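Rubredoxin\:oxygen oxidoreductase (PDB 1E5D) catalyses the four-electron reduction of one oxygen molecule to two water molecules, using a diiron centre and flavin mononucleotide. Local coordinates at residues Val13-Asp17 / Tyr55-Leu59; Val76-Glu81 / His146-Val152; Thr252-Phe258 / Asp303-Val309. All blocks are in the same frame, centred on the assembly; numbering follows the deposited sequence.

Contact 1: Val13-Asp17 / Tyr55-Leu59; sequences VGAID and YKGEL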
loop_
_atom_site.group_PDB
_atom_site.type_symbol
_atom_site.label_atom_id
_atom_site.label_comp_id
_atom_site.label_asym_id
_atom_site.label_seq_id
_atom_site.Cartn_x
_atom_site.Cartn_y
_atom_site.Cartn_z
ATOM N N VAL A 13 15.385 29.755 14.417
ATOM C CA VAL A 13 15.431 28.836 15.557
ATOM C C VAL A 13 14.613 27.590 15.233
ATOM O O VAL A 13 13.796 27.595 14.308
ATOM C CB VAL A 13 14.901 29.470 16.853
ATOM C CG1 VAL A 13 15.890 30.490 17.394
ATOM C CG2 VAL A 13 13.549 30.129 16.620
ATOM N N GLY A 14 14.821 26.517 15.990
ATOM C CA GLY A 14 14.024 25.312 15.843
ATOM C C GLY A 14 14.812 24.031 15.995
ATOM O O GLY A 14 15.677 23.905 16.859
ATOM N N ALA A 15 14.525 23.048 15.135
ATOM C CA ALA A 15 15.191 21.764 15.273
ATOM C C ALA A 15 15.434 21.091 13.933
ATOM O O ALA A 15 14.581 21.083 13.049
ATOM C CB ALA A 15 14.355 20.850 16.160
ATOM N N ILE A 16 16.626 20.522 13.838
ATOM C CA ILE A 16 17.014 19.662 12.740
ATOM C C ILE A 16 16.597 18.229 13.063
ATOM O O ILE A 16 17.008 17.672 14.079
ATOM C CB ILE A 16 18.520 19.685 12.446
ATOM C CG1 ILE A 16 19.145 21.077 12.459
ATOM C CG2 ILE A 16 18.780 18.991 11.120
ATOM C CD1 ILE A 16 20.049 21.377 11.285
ATOM N N ASP A 17 15.777 17.662 12.188
ATOM C CA ASP A 17 15.308 16.295 12.440
ATOM C C ASP A 17 15.997 15.312 11.503
ATOM O O ASP A 17 15.450 14.866 10.492
ATOM C CB ASP A 17 13.793 16.285 12.305
ATOM C CG ASP A 17 13.126 15.039 12.836
ATOM O OD1 ASP A 17 13.805 13.998 12.897
ATOM O OD2 ASP A 17 11.924 15.102 13.173
ATOM N N TYR A 55 9.834 19.103 19.915
ATOM C CA TYR A 55 11.040 19.915 19.820
ATOM C C TYR A 55 10.880 21.272 20.493
ATOM O O TYR A 55 11.732 22.136 20.284
ATOM C CB TYR A 55 11.440 20.107 18.355
ATOM C CG TYR A 55 11.990 18.852 17.720
ATOM C CD1 TYR A 55 13.100 18.203 18.247
ATOM C CD2 TYR A 55 11.392 18.318 16.585
ATOM C CE1 TYR A 55 13.593 17.055 17.653
ATOM C CE2 TYR A 55 11.881 17.168 15.986
ATOM C CZ TYR A 55 12.980 16.543 16.529
ATOM O OH TYR A 55 13.472 15.405 15.939
ATOM N N LYS A 56 9.827 21.458 21.278
ATOM C CA LYS A 56 9.628 22.714 22.000
ATOM C C LYS A 56 10.887 23.093 22.767
ATOM O O LYS A 56 11.331 24.240 22.773
ATOM C CB LYS A 56 8.430 22.600 22.937
ATOM C CG LYS A 56 8.605 21.520 23.992
ATOM C CD LYS A 56 7.581 21.651 25.104
ATOM C CE LYS A 56 6.336 20.826 24.806
ATOM N NZ LYS A 56 5.269 21.656 24.182
ATOM N N GLY A 57 11.525 22.119 23.408
ATOM C CA GLY A 57 12.762 22.393 24.122
ATOM C C GLY A 57 13.857 22.957 23.245
ATOM O O GLY A 57 14.457 23.983 23.570
ATOM N N GLU A 58 14.155 22.304 22.115
ATOM C CA GLU A 58 15.209 22.853 21.268
ATOM C C GLU A 58 14.831 24.252 20.798
ATOM O O GLU A 58 15.691 25.106 20.619
ATOM C CB GLU A 58 15.472 21.979 20.049
ATOM C CG GLU A 58 15.866 20.548 20.350
ATOM C CD GLU A 58 16.804 19.994 19.291
ATOM O OE1 GLU A 58 16.982 20.668 18.253
ATOM O OE2 GLU A 58 17.346 18.890 19.517
ATOM N N LEU A 59 13.535 24.471 20.591
ATOM C CA LEU A 59 13.099 25.788 20.132
ATOM C C LEU A 59 13.362 26.826 21.213
ATOM O O LEU A 59 13.950 27.874 20.955
ATOM C CB LEU A 59 11.626 25.767 19.726
ATOM C CG LEU A 59 10.964 27.103 19.403
ATOM C CD1 LEU A 59 11.635 27.782 18.216
ATOM C CD2 LEU A 59 9.481 26.917 19.126
HETATM O O HOH W 1 18.643 20.340 15.911
#
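Here the first turn of helix 56-64 packs on the end of strand 10-17 in the lactamase-like domain, a largely apolar and buried helix-on-sheet contact without a clear direct hydrogen bond between the segments. The backbones come closest at Gly14, where the strand turns a corner and whose CA is 4.4 Å from Leu59 CA. At its positive phi (142°) a CB would be jammed against the carbonyl O of Val13. Before the corner, Val13 CG2 meets Leu59 CD1 at 3.4 Å; after it, Ala15 CB sits over the face of the Tyr55 ring, 3.8 Å from its centroid, in a CH-pi contact. Tyr55 is the N-cap residue of the helix, which packs against strands 10-17 and 33-40 of the mixed sheet of the metallo-beta-lactamase fold; Ala37 touches both Val13 and Leu59. Glu58 OE1, also hydrogen-bonded to Gln2, accepts from a water (2.9 Å) that in turn accepts from Ile16 N (2.9 Å). The Tyr55 ring brings its OH to 3.2 Å from Asp17 OD2.

Contact 2: Val76-Glu81 / His146-Val152; sequences VIQHLE and HWPDSMV. With FEO (mu-oxo-diiron), chain D; FMN (flavin mononucleotide), chain F.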
loop_
_atom_site.group_PDB
_atom_site.type_symbol
_atom_site.label_atom_id
_atom_site.label_comp_id
_atom_site.label_asym_id
_atom_site.label_seq_id
_atom_site.Cartn_x
_atom_site.Cartn_y
_atom_site.Cartn_z
ATOM N N VAL A 76 3.227 34.725 15.630
ATOM C CA VAL A 76 2.465 34.694 14.376
ATOM C C VAL A 76 2.313 33.253 13.908
ATOM O O VAL A 76 3.299 32.616 13.532
ATOM C CB VAL A 76 3.127 35.535 13.277
ATOM C CG1 VAL A 76 2.458 35.257 11.940
ATOM C CG2 VAL A 76 3.060 37.021 13.603
ATOM N N ILE A 77 1.093 32.721 13.935
ATOM C CA ILE A 77 0.904 31.340 13.493
ATOM C C ILE A 77 0.288 31.299 12.097
ATOM O O ILE A 77 -0.877 31.621 11.911
ATOM C CB ILE A 77 0.032 30.539 14.461
ATOM C CG1 ILE A 77 0.415 30.752 15.926
ATOM C CG2 ILE A 77 0.083 29.059 14.110
ATOM C CD1 ILE A 77 1.863 30.369 16.178
ATOM N N GLN A 78 1.152 30.891 11.173
ATOM C CA GLN A 78 0.896 30.930 9.747
ATOM C C GLN A 78 0.292 29.647 9.202
ATOM O O GLN A 78 -0.145 29.651 8.050
ATOM C CB GLN A 78 2.194 31.198 8.977
ATOM C CG GLN A 78 3.116 32.189 9.682
ATOM C CD GLN A 78 4.043 32.840 8.669
ATOM O OE1 GLN A 78 3.635 33.793 8.003
ATOM N NE2 GLN A 78 5.256 32.317 8.552
ATOM N N HIS A 79 0.280 28.593 10.000
ATOM C CA HIS A 79 -0.214 27.293 9.487
ATOM C C HIS A 79 -0.552 26.477 10.722
ATOM O O HIS A 79 0.224 26.539 11.688
ATOM C CB HIS A 79 0.840 26.728 8.562
ATOM C CG HIS A 79 0.709 25.396 7.922
ATOM N ND1 HIS A 79 -0.484 24.842 7.526
ATOM C CD2 HIS A 79 1.656 24.470 7.592
ATOM C CE1 HIS A 79 -0.278 23.653 6.993
ATOM N NE2 HIS A 79 1.027 23.399 7.021
ATOM N N LEU A 80 -1.678 25.770 10.762
ATOM C CA LEU A 80 -2.059 25.148 12.036
ATOM C C LEU A 80 -1.721 23.667 12.094
ATOM O O LEU A 80 -1.922 23.002 13.107
ATOM C CB LEU A 80 -3.550 25.372 12.313
ATOM C CG LEU A 80 -3.860 26.633 13.128
ATOM C CD1 LEU A 80 -3.119 26.578 14.455
ATOM C CD2 LEU A 80 -3.498 27.892 12.353
ATOM N N GLU A 81 -1.188 23.131 11.005
ATOM C CA GLU A 81 -0.665 21.769 11.007
ATOM C C GLU A 81 0.318 21.619 12.162
ATOM O O GLU A 81 1.087 22.541 12.448
ATOM C CB GLU A 81 -0.031 21.480 9.656
ATOM C CG GLU A 81 0.581 20.101 9.511
ATOM C CD GLU A 81 0.798 19.755 8.054
ATOM O OE1 GLU A 81 0.518 20.611 7.193
ATOM O OE2 GLU A 81 1.241 18.621 7.796
ATOM N N HIS A 146 -0.511 24.786 1.854
ATOM C CA HIS A 146 -1.328 23.725 1.295
ATOM C C HIS A 146 -2.589 23.470 2.105
ATOM O O HIS A 146 -3.322 22.521 1.840
ATOM C CB HIS A 146 -0.505 22.431 1.247
ATOM C CG HIS A 146 -0.100 22.029 2.635
ATOM N ND1 HIS A 146 -0.780 21.107 3.391
ATOM C CD2 HIS A 146 0.929 22.454 3.396
ATOM C CE1 HIS A 146 -0.180 20.974 4.563
ATOM N NE2 HIS A 146 0.864 21.783 4.592
ATOM N N TRP A 147 -2.869 24.304 3.095
ATOM C CA TRP A 147 -4.122 24.244 3.845
ATOM C C TRP A 147 -4.878 25.566 3.703
ATOM O O TRP A 147 -4.316 26.587 3.307
ATOM C CB TRP A 147 -3.871 23.961 5.320
ATOM C CG TRP A 147 -3.684 22.537 5.710
ATOM C CD1 TRP A 147 -3.485 21.459 4.895
ATOM C CD2 TRP A 147 -3.675 22.031 7.055
ATOM N NE1 TRP A 147 -3.355 20.309 5.643
ATOM C CE2 TRP A 147 -3.468 20.636 6.974
ATOM C CE3 TRP A 147 -3.821 22.619 8.310
ATOM C CZ2 TRP A 147 -3.405 19.832 8.112
ATOM C CZ3 TRP A 147 -3.761 21.826 9.439
ATOM C CH2 TRP A 147 -3.554 20.444 9.326
ATOM N N PRO A 148 -6.166 25.596 4.020
ATOM C CA PRO A 148 -6.905 26.856 3.948
ATOM C C PRO A 148 -6.306 27.959 4.817
ATOM O O PRO A 148 -6.440 29.123 4.439
ATOM C CB PRO A 148 -8.286 26.502 4.503
ATOM C CG PRO A 148 -8.394 25.023 4.385
ATOM C CD PRO A 148 -7.004 24.465 4.440
ATOM N N ASP A 149 -5.683 27.645 5.942
ATOM C CA ASP A 149 -5.208 28.639 6.895
ATOM C C ASP A 149 -3.891 29.286 6.491
ATOM O O ASP A 149 -3.476 30.294 7.062
ATOM C CB ASP A 149 -5.020 28.009 8.282
ATOM C CG ASP A 149 -4.274 26.689 8.236
ATOM O OD1 ASP A 149 -3.026 26.716 8.184
ATOM O OD2 ASP A 149 -4.922 25.621 8.248
ATOM N N SER A 150 -3.222 28.694 5.515
ATOM C CA SER A 150 -1.923 29.164 5.061
ATOM C C SER A 150 -1.880 30.652 4.743
ATOM O O SER A 150 -2.707 31.212 4.017
ATOM C CB SER A 150 -1.518 28.359 3.814
ATOM O OG SER A 150 -0.286 28.817 3.287
ATOM N N MET A 151 -0.865 31.316 5.281
ATOM C CA MET A 151 -0.560 32.698 4.967
ATOM C C MET A 151 0.939 32.928 5.089
ATOM O O MET A 151 1.621 32.160 5.762
ATOM C CB MET A 151 -1.303 33.660 5.891
ATOM C CG MET A 151 -0.536 33.895 7.183
ATOM S SD MET A 151 -1.343 35.102 8.251
ATOM C CE MET A 151 -0.467 34.805 9.781
ATOM N N VAL A 152 1.460 33.967 4.442
ATOM C CA VAL A 152 2.907 34.185 4.533
ATOM C C VAL A 152 3.189 35.584 5.059
ATOM O O VAL A 152 2.288 36.427 5.098
ATOM C CB VAL A 152 3.579 33.947 3.173
ATOM C CG1 VAL A 152 3.155 32.592 2.613
ATOM C CG2 VAL A 152 3.233 35.054 2.189
HETATM FE FE1 FEO D . 5.177 21.703 7.506
HETATM FE FE2 FEO D . 2.037 21.657 6.309
HETATM O O FEO D . 3.508 21.574 8.016
HETATM N N1 FMN F . -8.367 17.815 4.979
HETATM C C2 FMN F . -9.451 17.604 4.242
HETATM O O2 FMN F . -10.556 17.808 4.663
HETATM N N3 FMN F . -9.348 17.414 2.841
HETATM C C4 FMN F . -8.132 17.172 2.243
HETATM O O4 FMN F . -8.153 16.819 1.083
HETATM C C4A FMN F . -6.987 17.036 3.132
HETATM N N5 FMN F . -5.741 16.879 2.621
HETATM C C5A FMN F . -4.693 16.836 3.493
HETATM C C6 FMN F . -3.451 16.352 3.014
HETATM C C7 FMN F . -2.324 16.458 3.798
HETATM C C7M FMN F . -0.959 16.145 3.242
HETATM C C8 FMN F . -2.452 16.722 5.203
HETATM C C8M FMN F . -1.231 16.894 6.071
HETATM C C9 FMN F . -3.697 17.111 5.712
HETATM C C9A FMN F . -4.826 17.029 4.892
HETATM N N10 FMN F . -6.138 17.306 5.380
HETATM C C10 FMN F . -7.194 17.269 4.561
HETATM C "C1'" FMN F . -6.295 17.635 6.818
HETATM C "C2'" FMN F . -6.370 16.364 7.695
HETATM O "O2'" FMN F . -7.508 15.608 7.287
HETATM C "C3'" FMN F . -6.570 16.809 9.133
HETATM O "O3'" FMN F . -5.340 17.381 9.581
HETATM C "C4'" FMN F . -6.876 15.594 10.024
HETATM O "O4'" FMN F . -7.151 16.013 11.369
HETATM C "C5'" FMN F . -5.635 14.712 10.016
HETATM O "O5'" FMN F . -5.969 13.419 10.833
HETATM P P FMN F . -4.892 12.544 11.438
HETATM O O1P FMN F . -5.629 11.261 11.839
HETATM O O2P FMN F . -3.772 12.433 10.624
HETATM O O3P FMN F . -4.422 13.153 12.678
HETATM O O HOH W 2 -2.737 31.090 10.108
HETATM O O HOH W 3 5.436 23.424 9.205
#
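Three side chains from the two segments converge on a single iron of the mu-oxo-diiron cluster: His79 NE2 and His146 NE2, the latter in a residue preceded by a cis peptide bond, each lie 2.1 Å from FE2, and Glu81 OE1 lies 2.0 Å from it. Asp149, in the type I turn Trp147-Ser150, ties the segments together: its OD1 accepts hydrogen bonds from His79 ND1 (3.2 Å), orienting the imidazole whose other nitrogen holds the metal, and from Leu80 N (3.1 Å). Trp147 receives the edge of His79 on one face, in an offset edge-to-face pair, and Glu81 CB in a CH-pi contact 3.9 Å from its six-membered ring centroid. Farther from the metal, a weak hydrogen bond from Met151 N to Gln78 O (3.3 Å) joins the backbones. Trp147 NE1 approaches C9 of FMN to 3.2 Å; that flavin is hydrogen-bonded by the second subunit, whose Trp263 NE1 is hydrogen-bonded to Glu81 OE2. These ligands, completed by Asp165, Asp83 and His226, form the diiron site of a flavodiiron protein, built on the metallo-beta-lactamase fold.

Contact 3: Thr252-Phe258 / Asp303-Val309; sequences TNKVVIF and DAGAVIV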
loop_
_atom_site.group_PDB
_atom_site.type_symbol
_atom_site.label_atom_id
_atom_site.label_comp_id
_atom_site.label_asym_id
_atom_site.label_seq_id
_atom_site.Cartn_x
_atom_site.Cartn_y
_atom_site.Cartn_z
ATOM N N THR A 252 7.592 16.368 -20.420
ATOM C CA THR A 252 8.912 16.093 -20.937
ATOM C C THR A 252 8.901 14.701 -21.572
ATOM O O THR A 252 7.900 13.980 -21.508
ATOM C CB THR A 252 10.001 16.146 -19.858
ATOM O OG1 THR A 252 9.724 15.123 -18.893
ATOM C CG2 THR A 252 9.978 17.466 -19.113
ATOM N N ASN A 253 10.015 14.326 -22.175
ATOM C CA ASN A 253 10.198 13.063 -22.866
ATOM C C ASN A 253 10.431 11.906 -21.904
ATOM O O ASN A 253 11.013 10.887 -22.266
ATOM C CB ASN A 253 11.406 13.183 -23.805
ATOM C CG ASN A 253 11.249 12.363 -25.066
ATOM O OD1 ASN A 253 10.141 11.951 -25.404
ATOM N ND2 ASN A 253 12.367 12.136 -25.746
ATOM N N LYS A 254 9.988 12.064 -20.667
ATOM C CA LYS A 254 10.188 11.089 -19.607
ATOM C C LYS A 254 8.960 10.203 -19.440
ATOM O O LYS A 254 7.820 10.654 -19.364
ATOM C CB LYS A 254 10.508 11.814 -18.305
ATOM C CG LYS A 254 10.932 10.919 -17.153
ATOM C CD LYS A 254 11.439 11.767 -16.000
ATOM C CE LYS A 254 11.097 11.166 -14.651
ATOM N NZ LYS A 254 11.206 12.190 -13.575
ATOM N N VAL A 255 9.235 8.902 -19.392
ATOM C CA VAL A 255 8.167 7.930 -19.185
ATOM C C VAL A 255 8.443 7.199 -17.875
ATOM O O VAL A 255 9.529 6.681 -17.635
ATOM C CB VAL A 255 8.046 6.955 -20.365
ATOM C CG1 VAL A 255 6.934 5.941 -20.142
ATOM C CG2 VAL A 255 7.788 7.697 -21.670
ATOM N N VAL A 256 7.452 7.182 -17.001
ATOM C CA VAL A 256 7.450 6.470 -15.748
ATOM C C VAL A 256 6.526 5.261 -15.892
ATOM O O VAL A 256 5.325 5.390 -16.125
ATOM C CB VAL A 256 6.936 7.316 -14.571
ATOM C CG1 VAL A 256 6.672 6.415 -13.364
ATOM C CG2 VAL A 256 7.906 8.424 -14.220
ATOM N N ILE A 257 7.108 4.085 -15.760
ATOM C CA ILE A 257 6.351 2.845 -15.754
ATOM C C ILE A 257 6.304 2.290 -14.336
ATOM O O ILE A 257 7.337 2.033 -13.709
ATOM C CB ILE A 257 6.986 1.807 -16.689
ATOM C CG1 ILE A 257 7.068 2.242 -18.152
ATOM C CG2 ILE A 257 6.270 0.474 -16.550
ATOM C CD1 ILE A 257 8.098 1.474 -18.959
ATOM N N PHE A 258 5.114 2.097 -13.774
ATOM C CA PHE A 258 5.089 1.478 -12.443
ATOM C C PHE A 258 4.091 0.328 -12.500
ATOM O O PHE A 258 3.068 0.364 -13.169
ATOM C CB PHE A 258 4.801 2.482 -11.354
ATOM C CG PHE A 258 3.408 2.994 -11.102
ATOM C CD1 PHE A 258 2.528 2.287 -10.300
ATOM C CD2 PHE A 258 2.960 4.182 -11.640
ATOM C CE1 PHE A 258 1.253 2.736 -10.024
ATOM C CE2 PHE A 258 1.681 4.643 -11.374
ATOM C CZ PHE A 258 0.813 3.925 -10.565
ATOM N N ASP A 303 7.558 15.345 -13.364
ATOM C CA ASP A 303 8.050 15.912 -14.614
ATOM C C ASP A 303 8.019 14.884 -15.735
ATOM O O ASP A 303 8.652 15.069 -16.778
ATOM C CB ASP A 303 9.466 16.464 -14.407
ATOM C CG ASP A 303 10.403 15.388 -13.884
ATOM O OD1 ASP A 303 9.891 14.355 -13.392
ATOM O OD2 ASP A 303 11.637 15.559 -13.960
ATOM N N ALA A 304 7.281 13.786 -15.575
ATOM C CA ALA A 304 7.157 12.835 -16.681
ATOM C C ALA A 304 6.059 13.262 -17.643
ATOM O O ALA A 304 5.116 13.942 -17.224
ATOM C CB ALA A 304 6.847 11.441 -16.165
ATOM N N GLY A 305 6.143 12.871 -18.906
ATOM C CA GLY A 305 5.053 13.181 -19.829
ATOM C C GLY A 305 4.073 12.036 -19.957
ATOM O O GLY A 305 2.906 12.202 -20.322
ATOM N N ALA A 306 4.531 10.820 -19.659
ATOM C CA ALA A 306 3.605 9.689 -19.722
ATOM C C ALA A 306 3.746 8.789 -18.503
ATOM O O ALA A 306 4.848 8.520 -18.026
ATOM C CB ALA A 306 3.837 8.881 -20.990
ATOM N N VAL A 307 2.617 8.309 -18.010
ATOM C CA VAL A 307 2.596 7.413 -16.857
ATOM C C VAL A 307 2.010 6.082 -17.297
ATOM O O VAL A 307 0.839 6.045 -17.679
ATOM C CB VAL A 307 1.773 8.033 -15.719
ATOM C CG1 VAL A 307 1.565 7.079 -14.565
ATOM C CG2 VAL A 307 2.459 9.306 -15.236
ATOM N N ILE A 308 2.800 5.019 -17.274
ATOM C CA ILE A 308 2.323 3.689 -17.640
ATOM C C ILE A 308 2.216 2.800 -16.399
ATOM O O ILE A 308 3.160 2.724 -15.615
ATOM C CB ILE A 308 3.245 3.003 -18.658
ATOM C CG1 ILE A 308 3.840 3.953 -19.697
ATOM C CG2 ILE A 308 2.525 1.833 -19.322
ATOM C CD1 ILE A 308 2.801 4.562 -20.612
ATOM N N VAL A 309 1.083 2.138 -16.223
ATOM C CA VAL A 309 0.790 1.332 -15.057
ATOM C C VAL A 309 0.491 -0.110 -15.433
ATOM O O VAL A 309 -0.246 -0.425 -16.366
ATOM C CB VAL A 309 -0.427 1.835 -14.256
ATOM C CG1 VAL A 309 -0.399 1.191 -12.877
ATOM C CG2 VAL A 309 -0.445 3.344 -14.146
#
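Strands 254-258 and 306-309 run side by side as parallel neighbours, their axes 4.7 Å apart and their directions 17° from each other. The ladder alternates between the two strands: Val256 N donates to Ala306 O (3.1 Å), Ile308 N to Val256 O (2.8 Å) and Phe258 N to Ile308 O (2.8 Å). At its start Lys254 O accepts twice, from Gly305 N at 2.8 Å and more weakly from Ala306 N at 3.3 Å. The intervening Val255 and Ile257 turn their backbone polar groups the other way, to strand 283-288, bonding with Thr283, Lys285 and Met287, so strand 254-259 is paired along both edges. This is the parallel sheet of the flavodoxin-like domain, with strand order 2-1-3-4-5.

Side chains add polar links before the strands pair. Thr252 OG1 donates a very short hydrogen bond, 2.4 Å, to Asp303 O, while Lys254 NZ forms a salt bridge with Asp303 OD1 at 2.5 Å and a second one with Glu300. Ala304 O is taken by Lys337. An ideal CB on Gly305 would clash with Thr252 O, so this close approach depends on the missing side chain.

On the sheet face carrying Val255 and Ile308, their CG1 atoms meet at 3.7 Å, and Ile392 of helix 379-400 covers Ala306 and Ile308. On the other face, Val309 CG1 lies over the Phe258 ring, 4.0 Å from its centroid, and helix 320-331 packs against both residues. The chemistry thus divides into a charged, partly exposed N-terminal end and a buried interior in which main-chain bonding is matched by aliphatic and aromatic packing.

In the fold
Contacts 1 and 2 belong to the lactamase-like domain and reach the same mixed sheet, through strands 10-17 and 74-77; helix 56-64 and strand 74-77 follow each other in the chain. Their centres are about 19 Å apart and their nearest atoms about 9 Å. Contact 2 supplies ligands of the diiron centre, whereas the Asp17 side chain of contact 1 stays about 11 Å from the cluster. Contact 3 lies in the flavodoxin-like domain, its centre about 33 Å from that of contact 2, and the Ile257 side chain is about 12 Å from an FMN. Because the flavin beside contact 2 is held by the second subunit, the dimer, rather than one chain alone, brings flavin and iron together.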